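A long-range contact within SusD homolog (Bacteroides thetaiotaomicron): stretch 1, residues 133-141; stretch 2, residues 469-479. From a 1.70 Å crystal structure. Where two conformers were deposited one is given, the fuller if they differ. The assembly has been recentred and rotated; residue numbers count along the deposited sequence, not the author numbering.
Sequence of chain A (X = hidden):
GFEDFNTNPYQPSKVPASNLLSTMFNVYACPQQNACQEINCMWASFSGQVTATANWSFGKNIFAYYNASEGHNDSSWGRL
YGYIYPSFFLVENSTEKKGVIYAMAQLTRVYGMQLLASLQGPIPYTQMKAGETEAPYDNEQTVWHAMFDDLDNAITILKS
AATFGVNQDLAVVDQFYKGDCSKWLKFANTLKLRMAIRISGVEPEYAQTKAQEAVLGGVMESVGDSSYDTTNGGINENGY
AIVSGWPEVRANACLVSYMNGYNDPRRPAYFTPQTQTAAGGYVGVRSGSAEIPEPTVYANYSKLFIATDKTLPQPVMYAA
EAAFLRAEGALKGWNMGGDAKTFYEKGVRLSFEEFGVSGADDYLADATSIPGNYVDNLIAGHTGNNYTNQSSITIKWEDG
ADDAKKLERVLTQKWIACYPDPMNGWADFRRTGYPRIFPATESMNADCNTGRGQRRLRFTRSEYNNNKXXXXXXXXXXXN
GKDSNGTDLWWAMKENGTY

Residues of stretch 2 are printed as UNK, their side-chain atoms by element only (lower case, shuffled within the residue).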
# COMPACT_ATOMS: atom_id res chain seq x y z
N THR A 133 3.14 20.22 -19.94
CA THR A 133 2.47 18.88 -19.97
C THR A 133 3.32 17.81 -20.65
O THR A 133 3.32 16.64 -20.21
CB THR A 133 1.09 18.92 -20.66
OG1 THR A 133 0.21 19.71 -19.86
CG2 THR A 133 0.52 17.49 -20.83
N GLU A 134 4.04 18.20 -21.70
CA GLU A 134 4.68 17.22 -22.54
C GLU A 134 6.02 16.78 -21.96
O GLU A 134 7.04 16.99 -22.58
CB GLU A 134 4.81 17.72 -23.98
CG GLU A 134 3.43 17.95 -24.60
CD GLU A 134 3.44 18.35 -26.06
OE1 GLU A 134 4.53 18.44 -26.69
OE2 GLU A 134 2.31 18.57 -26.58
N ALA A 135 6.01 16.17 -20.78
CA ALA A 135 7.27 15.71 -20.19
C ALA A 135 7.58 14.30 -20.66
O ALA A 135 6.73 13.43 -20.61
CB ALA A 135 7.20 15.72 -18.66
N PRO A 136 8.83 14.06 -21.05
CA PRO A 136 9.26 12.68 -21.25
C PRO A 136 9.16 11.79 -20.02
O PRO A 136 9.24 12.27 -18.85
CB PRO A 136 10.74 12.83 -21.68
CG PRO A 136 10.80 14.17 -22.29
CD PRO A 136 9.88 15.01 -21.43
N TYR A 137 8.95 10.51 -20.29
CA TYR A 137 8.85 9.52 -19.22
C TYR A 137 10.24 9.04 -18.82
O TYR A 137 11.09 8.89 -19.67
CB TYR A 137 8.00 8.31 -19.65
CG TYR A 137 6.48 8.53 -19.58
CD1 TYR A 137 5.88 9.65 -20.18
CD2 TYR A 137 5.66 7.65 -18.88
CE1 TYR A 137 4.49 9.85 -20.11
CE2 TYR A 137 4.28 7.86 -18.82
CZ TYR A 137 3.71 8.96 -19.45
OH TYR A 137 2.35 9.19 -19.39
N ASP A 138 10.46 8.82 -17.52
CA ASP A 138 11.62 8.03 -17.05
C ASP A 138 11.26 6.53 -17.15
O ASP A 138 10.12 6.13 -16.84
CB ASP A 138 11.91 8.31 -15.57
CG ASP A 138 12.42 9.73 -15.30
OD1 ASP A 138 12.84 10.42 -16.23
OD2 ASP A 138 12.38 10.13 -14.11
N ASN A 139 12.21 5.69 -17.53
CA ASN A 139 11.97 4.27 -17.35
C ASN A 139 12.02 3.95 -15.86
O ASN A 139 12.36 4.81 -15.04
CB ASN A 139 12.89 3.41 -18.21
CG ASN A 139 14.34 3.45 -17.79
OD1 ASN A 139 14.68 3.87 -16.70
ND2 ASN A 139 15.20 3.02 -18.67
N GLU A 140 11.59 2.75 -15.48
CA GLU A 140 11.42 2.46 -14.08
C GLU A 140 12.76 2.49 -13.33
O GLU A 140 12.85 3.09 -12.28
CB GLU A 140 10.69 1.14 -13.90
CG GLU A 140 9.21 1.22 -14.36
CD GLU A 140 8.60 -0.16 -14.51
OE1 GLU A 140 8.21 -0.71 -13.46
OE2 GLU A 140 8.53 -0.70 -15.66
N GLN A 141 13.83 1.94 -13.90
CA GLN A 141 15.11 2.08 -13.21
C GLN A 141 15.43 3.55 -12.90
O GLN A 141 15.86 3.89 -11.78
CB GLN A 141 16.27 1.41 -13.98
CG GLN A 141 17.56 1.53 -13.22
CD GLN A 141 18.74 1.17 -14.07
OE1 GLN A 141 18.88 1.65 -15.20
NE2 GLN A 141 19.61 0.32 -13.55
N UNK A 469 3.64 11.50 -28.08
CA UNK A 469 4.97 11.01 -28.45
C UNK A 469 5.68 10.42 -27.22
O UNK A 469 6.26 9.33 -27.29
c UNK A 469 5.82 12.18 -29.16
N UNK A 470 5.59 11.08 -26.06
CA UNK A 470 6.34 10.59 -24.91
C UNK A 470 5.72 9.33 -24.30
O UNK A 470 6.42 8.42 -23.91
n UNK A 470 7.14 14.06 -23.94
o UNK A 470 8.39 12.56 -25.02
c UNK A 470 6.50 11.70 -23.86
c UNK A 470 7.43 12.82 -24.32
N UNK A 471 4.39 9.29 -24.23
CA UNK A 471 3.75 8.08 -23.70
C UNK A 471 3.97 6.88 -24.64
O UNK A 471 4.18 5.78 -24.20
c UNK A 471 1.34 8.31 -24.42
c UNK A 471 2.27 8.29 -23.28
c UNK A 471 1.89 7.19 -22.23
N UNK A 472 3.96 7.10 -25.95
CA UNK A 472 4.24 6.00 -26.89
C UNK A 472 5.67 5.45 -26.74
O UNK A 472 5.90 4.24 -26.85
c UNK A 472 2.46 6.67 -28.54
c UNK A 472 2.03 6.98 -29.98
o UNK A 472 2.82 7.51 -30.79
c UNK A 472 3.94 6.45 -28.33
o UNK A 472 0.85 6.70 -30.26
N UNK A 473 6.62 6.35 -26.47
CA UNK A 473 7.99 5.95 -26.15
C UNK A 473 8.05 5.17 -24.85
O UNK A 473 8.81 4.18 -24.74
c UNK A 473 8.90 7.16 -26.10
N UNK A 474 7.24 5.57 -23.87
CA UNK A 474 7.19 4.89 -22.59
C UNK A 474 6.69 3.44 -22.70
O UNK A 474 7.08 2.60 -21.88
c UNK A 474 6.35 5.66 -21.57
N UNK A 475 5.83 3.16 -23.67
CA UNK A 475 5.35 1.81 -23.93
C UNK A 475 6.52 0.87 -24.17
O UNK A 475 6.52 -0.23 -23.67
c UNK A 475 3.14 2.71 -24.80
c UNK A 475 4.33 1.79 -25.13
c UNK A 475 3.87 0.37 -25.48
N UNK A 476 7.53 1.33 -24.92
CA UNK A 476 8.69 0.49 -25.20
C UNK A 476 9.58 0.30 -23.98
O UNK A 476 10.44 -0.60 -23.98
o UNK A 476 10.24 2.16 -26.01
c UNK A 476 9.51 1.02 -26.39
N UNK A 477 9.41 1.12 -22.95
CA UNK A 477 10.12 0.94 -21.70
C UNK A 477 9.58 -0.21 -20.83
O UNK A 477 10.26 -0.65 -19.91
c UNK A 477 10.70 3.42 -21.63
c UNK A 477 10.96 6.27 -22.03
se UNK A 477 10.45 5.03 -20.64
c UNK A 477 10.13 2.26 -20.88
N UNK A 478 8.35 -0.66 -21.09
CA UNK A 478 7.71 -1.71 -20.32
C UNK A 478 8.38 -3.02 -20.63
O UNK A 478 8.85 -3.24 -21.74
c UNK A 478 5.33 -0.64 -20.16
c UNK A 478 6.21 -1.81 -20.63
c UNK A 478 5.34 -0.58 -18.62
c UNK A 478 3.87 -0.65 -20.70
N UNK A 479 8.33 -3.92 -19.66
CA UNK A 479 9.00 -5.20 -19.74
C UNK A 479 8.75 -5.94 -21.05
O UNK A 479 9.69 -6.43 -21.65
o UNK A 479 7.19 -6.32 -18.53
c UNK A 479 8.57 -6.09 -18.57
O HOH W 1 8.48 16.78 -24.72
O HOH W 2 8.78 9.33 -22.88
O HOH W 3 10.63 0.60 -17.30
O HOH W 4 7.94 -2.96 -16.91

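Position 469 opens the helical part of the second stretch with a single side-chain carbon, which lies beyond reach of the first stretch; one carbon and no more makes it Ala469. At position 470 there are four side-chain atoms, two carbons in line with the second carrying one oxygen and one nitrogen. The CA-to-CB bond points toward the first stretch, and the side-chain nitrogen lies 3.2 Å from the backbone O of Glu134 and 3.3 Å from Pro136 N, the latter without a hydrogen to share. This is a carboxamide on a short stem, hence Asn470. A water bridges Glu134 O and the side-chain nitrogen, accepting from Asn470 ND2 at 3.1 Å and donating to Glu134 O at 2.6 Å.

Position 471 has three carbons, one bearing the other two. One of the branch carbons packs 3.5 Å from Tyr137 OH and 3.8 Å from Tyr137 CZ, while the CA of this position sits over one face of the ring. Branching directly at CB without a heteroatom identifies Val471, and the branch carbon in contact is its CG2. Position 472 carries three carbons, the third holding two oxygens, and none of them touches the first stretch. The chain is one carbon longer than that of aspartate, so the residue is Glu472.

Position 473 has one side-chain carbon, which makes no contact, and is Ala473. Position 474 also has one side-chain carbon, but here the CB points toward the first stretch and reaches Tyr137 CD2 at 3.4 Å; this is Ala474. With only a methyl group here, the tyrosine ring approaches close to the helix.

Position 475 again shows a carbon bearing two carbons, out of reach of the partner, the pattern of Val475. Position 476 has one carbon followed by one oxygen, also out of reach, which gives Ser476; two conformers were deposited for it.

Position 477 is the most distinctive: an unbranched run of two carbons, a selenium and a terminal carbon. The terminal carbon lies 3.5 Å from Tyr137 O, and the selenium is 3.6 Å from Asn139 N and 3.8 Å from Asn139 CB, so the extended chain lies along the backbone leading into the helix of the first stretch. This is selenomethionine, Met477 in the sequence. Position 478 has four carbons, forked at the second. The CA-to-CB bond points away, but the end of the side chain comes nearer, with one terminal carbon 4.4 Å from Glu140 OE2; the fork is that of Leu478. Position 479 closes the stretch with one carbon and one oxygen; its backbone N donates to a water at 2.9 Å, which in turn donates to Glu140 OE2 at 2.6 Å. It is Ser479.

The contact buries 445 Å² and centres on Tyr137, which packs against Val471, Ala474 and Met477. Steps of three residues bring these side chains to one side of the helix. No clear direct hydrogen bond crosses the interface; waters supply polar links instead. One joins Tyr137 N (2.9 Å) to Asn470 O (2.7 Å), and another joins Glu140 N (3.0 Å) to Met477 O (2.9 Å).

Stretch 2 (469-479) ANVEAAVSMLS
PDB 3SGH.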